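Local atomic coordinates of putative hyaluronoglucosaminidase (Clostridium perfringens, PDB entry 6PWI), a protein that probably acts as a cell-wall-anchored hexosaminidase of glycoside hydrolase family 84, this chain being the part that holds its (beta/alpha)8 barrel, the probable catalytic domain. Residues 224-238 with 274-288. Residues are numbered along the deposited sequence; the frame is centred on the assembly and turned at random.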
ATOM      1  N   LYS A 224      -0.067 -20.829  20.170  1.00 43.31           N
ATOM      2  CA  LYS A 224       1.007 -20.856  21.148  1.00 42.52           C
ATOM      3  C   LYS A 224       1.273 -19.437  21.643  1.00 39.97           C
ATOM      4  O   LYS A 224       2.412 -19.089  21.944  1.00 39.04           O
ATOM      5  CB  LYS A 224       2.285 -21.466  20.554  1.00 45.26           C
ATOM      6  CG  LYS A 224       2.230 -22.946  20.191  1.00 46.62           C
ATOM      7  CD  LYS A 224       3.611 -23.579  20.172  1.00 50.50           C
ATOM      8  CE  LYS A 224       3.646 -24.987  19.613  1.00 53.35           C
ATOM      9  NZ  LYS A 224       3.677 -24.991  18.129  1.00 56.52           N
ATOM     10  N   TRP A 225       0.212 -18.627  21.743  1.00 39.40           N
ATOM     11  CA  TRP A 225       0.371 -17.232  22.123  1.00 39.92           C
ATOM     12  C   TRP A 225       0.910 -17.096  23.545  1.00 39.91           C
ATOM     13  O   TRP A 225       1.504 -16.073  23.876  1.00 39.19           O
ATOM     14  CB  TRP A 225      -0.915 -16.422  21.918  1.00 38.07           C
ATOM     15  CG  TRP A 225      -2.080 -16.831  22.767  1.00 36.69           C
ATOM     16  CD1 TRP A 225      -3.122 -17.626  22.387  1.00 37.16           C
ATOM     17  CD2 TRP A 225      -2.353 -16.440  24.127  1.00 35.62           C
ATOM     18  NE1 TRP A 225      -4.018 -17.764  23.414  1.00 36.83           N
ATOM     19  CE2 TRP A 225      -3.572 -17.053  24.497  1.00 36.06           C
ATOM     20  CE3 TRP A 225      -1.691 -15.645  25.072  1.00 34.88           C
ATOM     21  CZ2 TRP A 225      -4.137 -16.890  25.764  1.00 35.34           C
ATOM     22  CZ3 TRP A 225      -2.252 -15.482  26.322  1.00 34.44           C
ATOM     23  CH2 TRP A 225      -3.457 -16.099  26.663  1.00 34.32           C
ATOM     24  N   ARG A 226       0.706 -18.134  24.368  1.00 41.44           N
ATOM     25  CA  ARG A 226       1.129 -18.108  25.759  1.00 42.18           C
ATOM     26  C   ARG A 226       2.652 -18.170  25.847  1.00 42.41           C
ATOM     27  O   ARG A 226       3.251 -17.493  26.681  1.00 40.74           O
ATOM     28  CB  ARG A 226       0.479 -19.249  26.545  1.00 41.51           C
ATOM     29  CG  ARG A 226      -0.933 -18.934  27.008  1.00 40.23           C
ATOM     30  CD  ARG A 226      -1.638 -20.216  27.389  1.00 42.25           C
ATOM     31  NE  ARG A 226      -3.006 -19.922  27.788  1.00 43.85           N
ATOM     32  CZ  ARG A 226      -4.087 -20.268  27.096  1.00 44.14           C
ATOM     33  NH1 ARG A 226      -3.961 -20.949  25.970  1.00 41.69           N
ATOM     34  NH2 ARG A 226      -5.289 -19.942  27.540  1.00 43.66           N
ATOM     35  N   GLU A 227       3.256 -18.968  24.961  1.00 43.19           N
ATOM     36  CA  GLU A 227       4.679 -19.260  25.006  1.00 46.13           C
ATOM     37  C   GLU A 227       5.477 -18.096  24.423  1.00 42.72           C
ATOM     38  O   GLU A 227       5.146 -17.589  23.355  1.00 45.25           O
ATOM     39  CB  GLU A 227       4.957 -20.561  24.253  1.00 53.47           C
ATOM     40  CG  GLU A 227       4.100 -21.717  24.748  1.00 64.26           C
ATOM     41  CD  GLU A 227       4.223 -23.019  23.972  1.00 72.22           C
ATOM     42  OE1 GLU A 227       5.140 -23.127  23.122  1.00 75.14           O
ATOM     43  OE2 GLU A 227       3.400 -23.927  24.221  1.00 78.18           O
ATOM     44  N   PRO A 228       6.557 -17.633  25.093  1.00 39.06           N
ATOM     45  CA  PRO A 228       7.437 -16.625  24.502  1.00 37.25           C
ATOM     46  C   PRO A 228       7.975 -17.079  23.144  1.00 36.38           C
ATOM     47  O   PRO A 228       8.124 -18.272  22.892  1.00 35.92           O
ATOM     48  CB  PRO A 228       8.579 -16.495  25.524  1.00 36.13           C
ATOM     49  CG  PRO A 228       7.977 -16.963  26.835  1.00 35.71           C
ATOM     50  CD  PRO A 228       6.970 -18.026  26.452  1.00 36.77           C
ATOM     51  N   TYR A 229       8.240 -16.110  22.261  1.00 35.49           N
ATOM     52  CA  TYR A 229       8.919 -16.357  21.000  1.00 34.23           C
ATOM     53  C   TYR A 229      10.303 -16.931  21.300  1.00 34.58           C
ATOM     54  O   TYR A 229      10.970 -16.459  22.216  1.00 34.49           O
ATOM     55  CB  TYR A 229       9.094 -15.042  20.227  1.00 33.60           C
ATOM     56  CG  TYR A 229       7.977 -14.653  19.288  1.00 31.10           C
ATOM     57  CD1 TYR A 229       7.842 -15.260  18.047  1.00 30.76           C
ATOM     58  CD2 TYR A 229       7.075 -13.654  19.620  1.00 30.77           C
ATOM     59  CE1 TYR A 229       6.828 -14.907  17.169  1.00 30.32           C
ATOM     60  CE2 TYR A 229       6.053 -13.290  18.756  1.00 30.96           C
ATOM     61  CZ  TYR A 229       5.926 -13.918  17.525  1.00 30.67           C
ATOM     62  OH  TYR A 229       4.917 -13.578  16.668  1.00 27.90           O
ATOM     63  N   PRO A 230      10.771 -17.970  20.568  1.00 35.51           N
ATOM     64  CA  PRO A 230      12.185 -18.360  20.588  1.00 33.45           C
ATOM     65  C   PRO A 230      13.088 -17.154  20.338  1.00 33.12           C
ATOM     66  O   PRO A 230      12.714 -16.235  19.613  1.00 34.42           O
ATOM     67  CB  PRO A 230      12.301 -19.297  19.373  1.00 32.73           C
ATOM     68  CG  PRO A 230      10.930 -19.921  19.236  1.00 31.77           C
ATOM     69  CD  PRO A 230       9.961 -18.857  19.716  1.00 35.37           C
ATOM     70  N   ALA A 231      14.290 -17.190  20.924  1.00 32.76           N
ATOM     71  CA  ALA A 231      15.240 -16.090  20.848  1.00 30.87           C
ATOM     72  C   ALA A 231      15.597 -15.733  19.401  1.00 31.05           C
ATOM     73  O   ALA A 231      15.669 -14.547  19.080  1.00 32.17           O
ATOM     74  CB  ALA A 231      16.462 -16.384  21.681  1.00 28.10           C
ATOM     75  N   GLU A 232      15.832 -16.737  18.535  1.00 28.87           N
ATOM     76  CA  GLU A 232      16.198 -16.446  17.152  1.00 28.50           C
ATOM     77  C   GLU A 232      15.051 -15.699  16.474  1.00 29.10           C
ATOM     78  O   GLU A 232      15.296 -14.731  15.754  1.00 29.12           O
ATOM     79  CB  GLU A 232      16.611 -17.687  16.354  1.00 26.96           C
ATOM     80  N   LYS A 233      13.809 -16.138  16.739  1.00 28.36           N
ATOM     81  CA  LYS A 233      12.633 -15.558  16.108  1.00 29.09           C
ATOM     82  C   LYS A 233      12.412 -14.129  16.609  1.00 29.78           C
ATOM     83  O   LYS A 233      12.128 -13.230  15.817  1.00 31.42           O
ATOM     84  CB  LYS A 233      11.416 -16.489  16.212  1.00 28.38           C
ATOM     85  N   LEU A 234      12.586 -13.916  17.917  1.00 29.87           N
ATOM     86  CA  LEU A 234      12.446 -12.598  18.512  1.00 29.40           C
ATOM     87  C   LEU A 234      13.472 -11.629  17.922  1.00 29.26           C
ATOM     88  O   LEU A 234      13.174 -10.454  17.721  1.00 30.34           O
ATOM     89  CB  LEU A 234      12.592 -12.710  20.035  1.00 30.27           C
ATOM     90  CG  LEU A 234      12.274 -11.433  20.820  1.00 31.29           C
ATOM     91  CD1 LEU A 234      10.774 -11.164  20.857  1.00 31.21           C
ATOM     92  CD2 LEU A 234      12.840 -11.486  22.232  1.00 29.81           C
ATOM     93  N   ALA A 235      14.686 -12.121  17.652  1.00 29.77           N
ATOM     94  CA  ALA A 235      15.757 -11.271  17.155  1.00 30.18           C
ATOM     95  C   ALA A 235      15.455 -10.846  15.720  1.00 30.88           C
ATOM     96  O   ALA A 235      15.857  -9.762  15.292  1.00 31.58           O
ATOM     97  CB  ALA A 235      17.086 -11.979  17.258  1.00 29.37           C
ATOM     98  N   GLU A 236      14.739 -11.710  14.992  1.00 30.90           N
ATOM     99  CA  GLU A 236      14.319 -11.414  13.633  1.00 31.46           C
ATOM    100  C   GLU A 236      13.249 -10.329  13.666  1.00 29.54           C
ATOM    101  O   GLU A 236      13.280  -9.415  12.848  1.00 29.90           O
ATOM    102  CB  GLU A 236      13.780 -12.659  12.933  1.00 33.94           C
ATOM    103  CG  GLU A 236      14.864 -13.620  12.483  1.00 37.06           C
ATOM    104  CD  GLU A 236      14.344 -14.978  12.039  1.00 42.32           C
ATOM    105  OE1 GLU A 236      13.140 -15.082  11.676  1.00 44.98           O
ATOM    106  OE2 GLU A 236      15.141 -15.935  12.054  1.00 45.48           O
ATOM    107  N   ILE A 237      12.320 -10.443  14.625  1.00 27.20           N
ATOM    108  CA  ILE A 237      11.271  -9.458  14.821  1.00 25.79           C
ATOM    109  C   ILE A 237      11.911  -8.105  15.132  1.00 27.10           C
ATOM    110  O   ILE A 237      11.525  -7.092  14.545  1.00 28.02           O
ATOM    111  CB  ILE A 237      10.251  -9.911  15.891  1.00 24.64           C
ATOM    112  CG1 ILE A 237       9.357 -11.042  15.370  1.00 24.39           C
ATOM    113  CG2 ILE A 237       9.426  -8.734  16.400  1.00 23.20           C
ATOM    114  CD1 ILE A 237       8.485 -11.689  16.428  1.00 23.75           C
ATOM    115  N   LYS A 238      12.911  -8.097  16.025  1.00 27.32           N
ATOM    116  CA  LYS A 238      13.532  -6.846  16.437  1.00 28.41           C
ATOM    117  C   LYS A 238      14.178  -6.130  15.247  1.00 27.91           C
ATOM    118  O   LYS A 238      14.176  -4.903  15.195  1.00 27.47           O
ATOM    119  CB  LYS A 238      14.481  -7.032  17.625  1.00 28.42           C
ATOM    120  CG  LYS A 238      15.510  -5.924  17.800  1.00 29.04           C
ATOM    121  CD  LYS A 238      15.977  -5.757  19.227  1.00 31.88           C
ATOM    122  CE  LYS A 238      17.305  -5.039  19.345  1.00 32.65           C
ATOM    123  NZ  LYS A 238      17.473  -3.993  18.308  1.00 34.69           N
ATOM    124  N   ASP A 274      -4.315 -16.241  32.934  1.00 42.82           N
ATOM    125  CA  ASP A 274      -4.205 -16.046  31.499  1.00 40.62           C
ATOM    126  C   ASP A 274      -3.877 -14.589  31.166  1.00 38.62           C
ATOM    127  O   ASP A 274      -3.185 -14.319  30.185  1.00 38.53           O
ATOM    128  CB  ASP A 274      -5.427 -16.612  30.767  1.00 40.71           C
ATOM    129  CG  ASP A 274      -5.232 -18.035  30.267  1.00 41.97           C
ATOM    130  OD1 ASP A 274      -4.061 -18.484  30.196  1.00 41.40           O
ATOM    131  OD2 ASP A 274      -6.249 -18.686  29.942  1.00 41.30           O
ATOM    132  N   LEU A 275      -4.355 -13.649  31.989  1.00 37.53           N
ATOM    133  CA  LEU A 275      -4.047 -12.244  31.763  1.00 38.61           C
ATOM    134  C   LEU A 275      -2.564 -11.982  32.017  1.00 41.88           C
ATOM    135  O   LEU A 275      -1.981 -11.085  31.409  1.00 42.45           O
ATOM    136  CB  LEU A 275      -4.933 -11.353  32.640  1.00 34.91           C
ATOM    137  CG  LEU A 275      -4.679  -9.853  32.485  1.00 34.05           C
ATOM    138  CD1 LEU A 275      -4.999  -9.391  31.074  1.00 32.91           C
ATOM    139  CD2 LEU A 275      -5.459  -9.044  33.509  1.00 32.71           C
ATOM    140  N   GLU A 276      -1.965 -12.778  32.914  1.00 47.87           N
ATOM    141  CA  GLU A 276      -0.553 -12.661  33.248  1.00 50.25           C
ATOM    142  C   GLU A 276       0.293 -13.006  32.024  1.00 46.15           C
ATOM    143  O   GLU A 276       1.312 -12.363  31.765  1.00 41.89           O
ATOM    144  CB  GLU A 276      -0.190 -13.589  34.409  1.00 57.75           C
ATOM    145  CG  GLU A 276      -0.450 -12.989  35.781  1.00 67.00           C
ATOM    146  CD  GLU A 276       0.093 -13.776  36.968  1.00 72.62           C
ATOM    147  OE1 GLU A 276       0.945 -14.675  36.759  1.00 73.35           O
ATOM    148  OE2 GLU A 276      -0.336 -13.486  38.106  1.00 73.99           O
ATOM    149  N   LYS A 277      -0.156 -14.024  31.281  1.00 43.70           N
ATOM    150  CA  LYS A 277       0.596 -14.555  30.156  1.00 43.28           C
ATOM    151  C   LYS A 277       0.509 -13.607  28.964  1.00 39.87           C
ATOM    152  O   LYS A 277       1.533 -13.312  28.349  1.00 37.95           O
ATOM    153  CB  LYS A 277       0.138 -15.973  29.804  1.00 43.33           C
ATOM    154  CG  LYS A 277      -0.071 -16.869  31.012  1.00 44.67           C
ATOM    155  CD  LYS A 277       0.532 -18.238  30.885  1.00 47.61           C
ATOM    156  CE  LYS A 277       0.407 -19.007  32.183  1.00 49.32           C
ATOM    157  NZ  LYS A 277       0.260 -20.456  31.926  1.00 51.71           N
ATOM    158  N   ILE A 278      -0.702 -13.118  28.659  1.00 36.87           N
ATOM    159  CA  ILE A 278      -0.863 -12.216  27.529  1.00 36.02           C
ATOM    160  C   ILE A 278       0.005 -10.976  27.750  1.00 35.47           C
ATOM    161  O   ILE A 278       0.717 -10.543  26.845  1.00 35.23           O
ATOM    162  CB  ILE A 278      -2.344 -11.893  27.219  1.00 36.22           C
ATOM    163  CG1 ILE A 278      -2.517 -11.384  25.785  1.00 36.93           C
ATOM    164  CG2 ILE A 278      -2.936 -10.924  28.233  1.00 36.63           C
ATOM    165  CD1 ILE A 278      -3.938 -11.434  25.261  1.00 36.32           C
ATOM    166  N   ILE A 279      -0.022 -10.442  28.976  1.00 34.33           N
ATOM    167  CA  ILE A 279       0.748  -9.255  29.304  1.00 34.11           C
ATOM    168  C   ILE A 279       2.238  -9.584  29.219  1.00 34.61           C
ATOM    169  O   ILE A 279       3.026  -8.759  28.765  1.00 37.21           O
ATOM    170  CB  ILE A 279       0.309  -8.668  30.665  1.00 35.59           C
ATOM    171  CG1 ILE A 279      -0.994  -7.875  30.521  1.00 34.98           C
ATOM    172  CG2 ILE A 279       1.412  -7.822  31.298  1.00 33.52           C
ATOM    173  CD1 ILE A 279      -1.672  -7.554  31.829  1.00 36.40           C
ATOM    174  N   ALA A 280       2.618 -10.802  29.622  1.00 33.47           N
ATOM    175  CA  ALA A 280       4.011 -11.206  29.525  1.00 32.11           C
ATOM    176  C   ALA A 280       4.430 -11.180  28.057  1.00 31.90           C
ATOM    177  O   ALA A 280       5.467 -10.613  27.709  1.00 30.55           O
ATOM    178  CB  ALA A 280       4.220 -12.565  30.152  1.00 29.64           C
ATOM    179  N   LYS A 281       3.588 -11.771  27.202  1.00 31.30           N
ATOM    180  CA  LYS A 281       3.865 -11.843  25.779  1.00 31.12           C
ATOM    181  C   LYS A 281       3.994 -10.437  25.199  1.00 31.96           C
ATOM    182  O   LYS A 281       4.888 -10.191  24.393  1.00 32.90           O
ATOM    183  CB  LYS A 281       2.801 -12.653  25.036  1.00 29.15           C
ATOM    184  CG  LYS A 281       3.093 -12.881  23.561  1.00 28.57           C
ATOM    185  CD  LYS A 281       4.498 -13.372  23.288  1.00 27.68           C
ATOM    186  CE  LYS A 281       4.549 -14.412  22.192  1.00 27.75           C
ATOM    187  NZ  LYS A 281       3.549 -15.485  22.417  1.00 27.60           N
ATOM    188  N   PHE A 282       3.107  -9.524  25.622  1.00 31.64           N
ATOM    189  CA  PHE A 282       3.147  -8.154  25.134  1.00 31.42           C
ATOM    190  C   PHE A 282       4.450  -7.500  25.577  1.00 32.00           C
ATOM    191  O   PHE A 282       5.058  -6.758  24.807  1.00 33.51           O
ATOM    192  CB  PHE A 282       1.913  -7.360  25.574  1.00 32.22           C
ATOM    193  CG  PHE A 282       0.676  -7.514  24.718  1.00 33.62           C
ATOM    194  CD1 PHE A 282       0.609  -8.450  23.695  1.00 34.69           C
ATOM    195  CD2 PHE A 282      -0.447  -6.734  24.953  1.00 33.93           C
ATOM    196  CE1 PHE A 282      -0.534  -8.580  22.920  1.00 34.67           C
ATOM    197  CE2 PHE A 282      -1.591  -6.867  24.180  1.00 33.84           C
ATOM    198  CZ  PHE A 282      -1.635  -7.792  23.166  1.00 33.15           C
ATOM    199  N   GLU A 283       4.871  -7.802  26.814  1.00 32.77           N
ATOM    200  CA  GLU A 283       6.109  -7.278  27.376  1.00 32.40           C
ATOM    201  C   GLU A 283       7.299  -7.742  26.538  1.00 31.96           C
ATOM    202  O   GLU A 283       8.227  -6.966  26.313  1.00 33.23           O
ATOM    203  CB  GLU A 283       6.285  -7.689  28.841  1.00 34.09           C
ATOM    204  CG  GLU A 283       5.322  -7.018  29.805  1.00 35.49           C
ATOM    205  CD  GLU A 283       5.552  -5.534  30.039  1.00 38.51           C
ATOM    206  OE1 GLU A 283       6.481  -4.968  29.413  1.00 39.79           O
ATOM    207  OE2 GLU A 283       4.803  -4.944  30.849  1.00 39.20           O
ATOM    208  N   GLN A 284       7.258  -9.003  26.073  1.00 30.31           N
ATOM    209  CA  GLN A 284       8.339  -9.556  25.268  1.00 29.97           C
ATOM    210  C   GLN A 284       8.479  -8.761  23.969  1.00 29.67           C
ATOM    211  O   GLN A 284       9.588  -8.379  23.599  1.00 31.16           O
ATOM    212  CB  GLN A 284       8.163 -11.058  25.018  1.00 30.42           C
ATOM    213  CG  GLN A 284       9.399 -11.710  24.401  1.00 32.95           C
ATOM    214  CD  GLN A 284       9.187 -13.073  23.781  1.00 34.60           C
ATOM    215  OE1 GLN A 284       8.091 -13.441  23.359  1.00 34.92           O
ATOM    216  NE2 GLN A 284      10.261 -13.839  23.695  1.00 34.95           N
ATOM    217  N   LEU A 285       7.352  -8.499  23.292  1.00 27.34           N
ATOM    218  CA  LEU A 285       7.391  -7.713  22.068  1.00 26.21           C
ATOM    219  C   LEU A 285       7.803  -6.280  22.396  1.00 27.43           C
ATOM    220  O   LEU A 285       8.581  -5.693  21.647  1.00 28.15           O
ATOM    221  CB  LEU A 285       6.036  -7.754  21.352  1.00 24.11           C
ATOM    222  CG  LEU A 285       5.773  -8.944  20.421  1.00 22.48           C
ATOM    223  CD1 LEU A 285       6.931  -9.197  19.471  1.00 21.25           C
ATOM    224  CD2 LEU A 285       5.433 -10.200  21.198  1.00 21.73           C
ATOM    225  N   TYR A 286       7.298  -5.742  23.521  1.00 28.39           N
ATOM    226  CA  TYR A 286       7.596  -4.381  23.955  1.00 29.11           C
ATOM    227  C   TYR A 286       9.103  -4.201  24.125  1.00 30.33           C
ATOM    228  O   TYR A 286       9.638  -3.127  23.843  1.00 29.50           O
ATOM    229  CB  TYR A 286       6.899  -4.039  25.278  1.00 29.57           C
ATOM    230  CG  TYR A 286       7.040  -2.596  25.701  1.00 30.17           C
ATOM    231  CD1 TYR A 286       6.094  -1.649  25.340  1.00 30.26           C
ATOM    232  CD2 TYR A 286       8.121  -2.163  26.462  1.00 30.15           C
ATOM    233  CE1 TYR A 286       6.225  -0.319  25.714  1.00 31.32           C
ATOM    234  CE2 TYR A 286       8.273  -0.837  26.837  1.00 28.30           C
ATOM    235  CZ  TYR A 286       7.316   0.089  26.466  1.00 30.42           C
ATOM    236  OH  TYR A 286       7.442   1.401  26.821  1.00 29.90           O
ATOM    237  N   SER A 287       9.765  -5.279  24.577  1.00 29.94           N
ATOM    238  CA  SER A 287      11.180  -5.270  24.912  1.00 29.24           C
ATOM    239  C   SER A 287      12.047  -5.193  23.656  1.00 30.10           C
ATOM    240  O   SER A 287      13.224  -4.859  23.744  1.00 32.26           O
ATOM    241  CB  SER A 287      11.541  -6.459  25.771  1.00 27.92           C
ATOM    242  OG  SER A 287      11.794  -7.606  24.978  1.00 27.44           O
ATOM    243  N   VAL A 288      11.481  -5.504  22.485  1.00 30.34           N
ATOM    244  CA  VAL A 288      12.254  -5.345  21.263  1.00 29.90           C
ATOM    245  C   VAL A 288      11.780  -4.129  20.467  1.00 29.33           C
ATOM    246  O   VAL A 288      12.256  -3.915  19.358  1.00 31.35           O
ATOM    247  CB  VAL A 288      12.336  -6.630  20.411  1.00 31.05           C
ATOM    248  CG1 VAL A 288      13.166  -7.708  21.088  1.00 30.39           C
ATOM    249  CG2 VAL A 288      10.970  -7.175  20.018  1.00 31.80           C
TER
HETATM  250  O   HOH W   1       3.391 -15.272  28.070  1.00 39.93           O
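Lys281 NZ is gripped by three backbone carbonyls: Trp225 O at 2.6 Å and Glu227 O at 2.8 Å, with Tyr220 O as the third. It lies above the carbonyl planes of Trp225 and Glu227 rather than on a lone pair. The lysine leaves its helix with CG anti to the backbone N (chi1 -175°), then bends at each later torsion, which brings CE against Tyr229 CD2 and the ammonium among the carbonyls of the loop. One turn on, the Gln284 amide reads the backbone of Tyr229 twice: Tyr229 N gives to OE1 at 2.9 Å and NE2 gives to Tyr229 O at 3.1 Å, each on a lone pair in the plane of the accepting carbonyl. At the other end Arg226 holds Asp274 side-on, NE to OD1 at 3.0 Å and NH2 to OD2 at 2.9 Å; the oxygens lie in the guanidinium plane but are met from above the carboxylate plane, the two planes being 39° apart. Trp225 CZ2 covers one face of that guanidinium; Asp261 O takes NH1, and Asp274 OD2 also accepts Asn264 N. The edge of the Trp225 ring meets Ile278 N and Asp274 O, and its CZ3 also touches Ile278 CB. Past the loop, Leu234 CG and Lys238 CB pack on Val288, while Ile237 CG2 meets Leu285 CD1. Helices 231-247 and 268-286 are thus joined on the outside of the eight-stranded (beta/alpha) barrel. The carbonyl cage would be expected to stabilise a charged Lys281, pinning the loop's backbone to the helix.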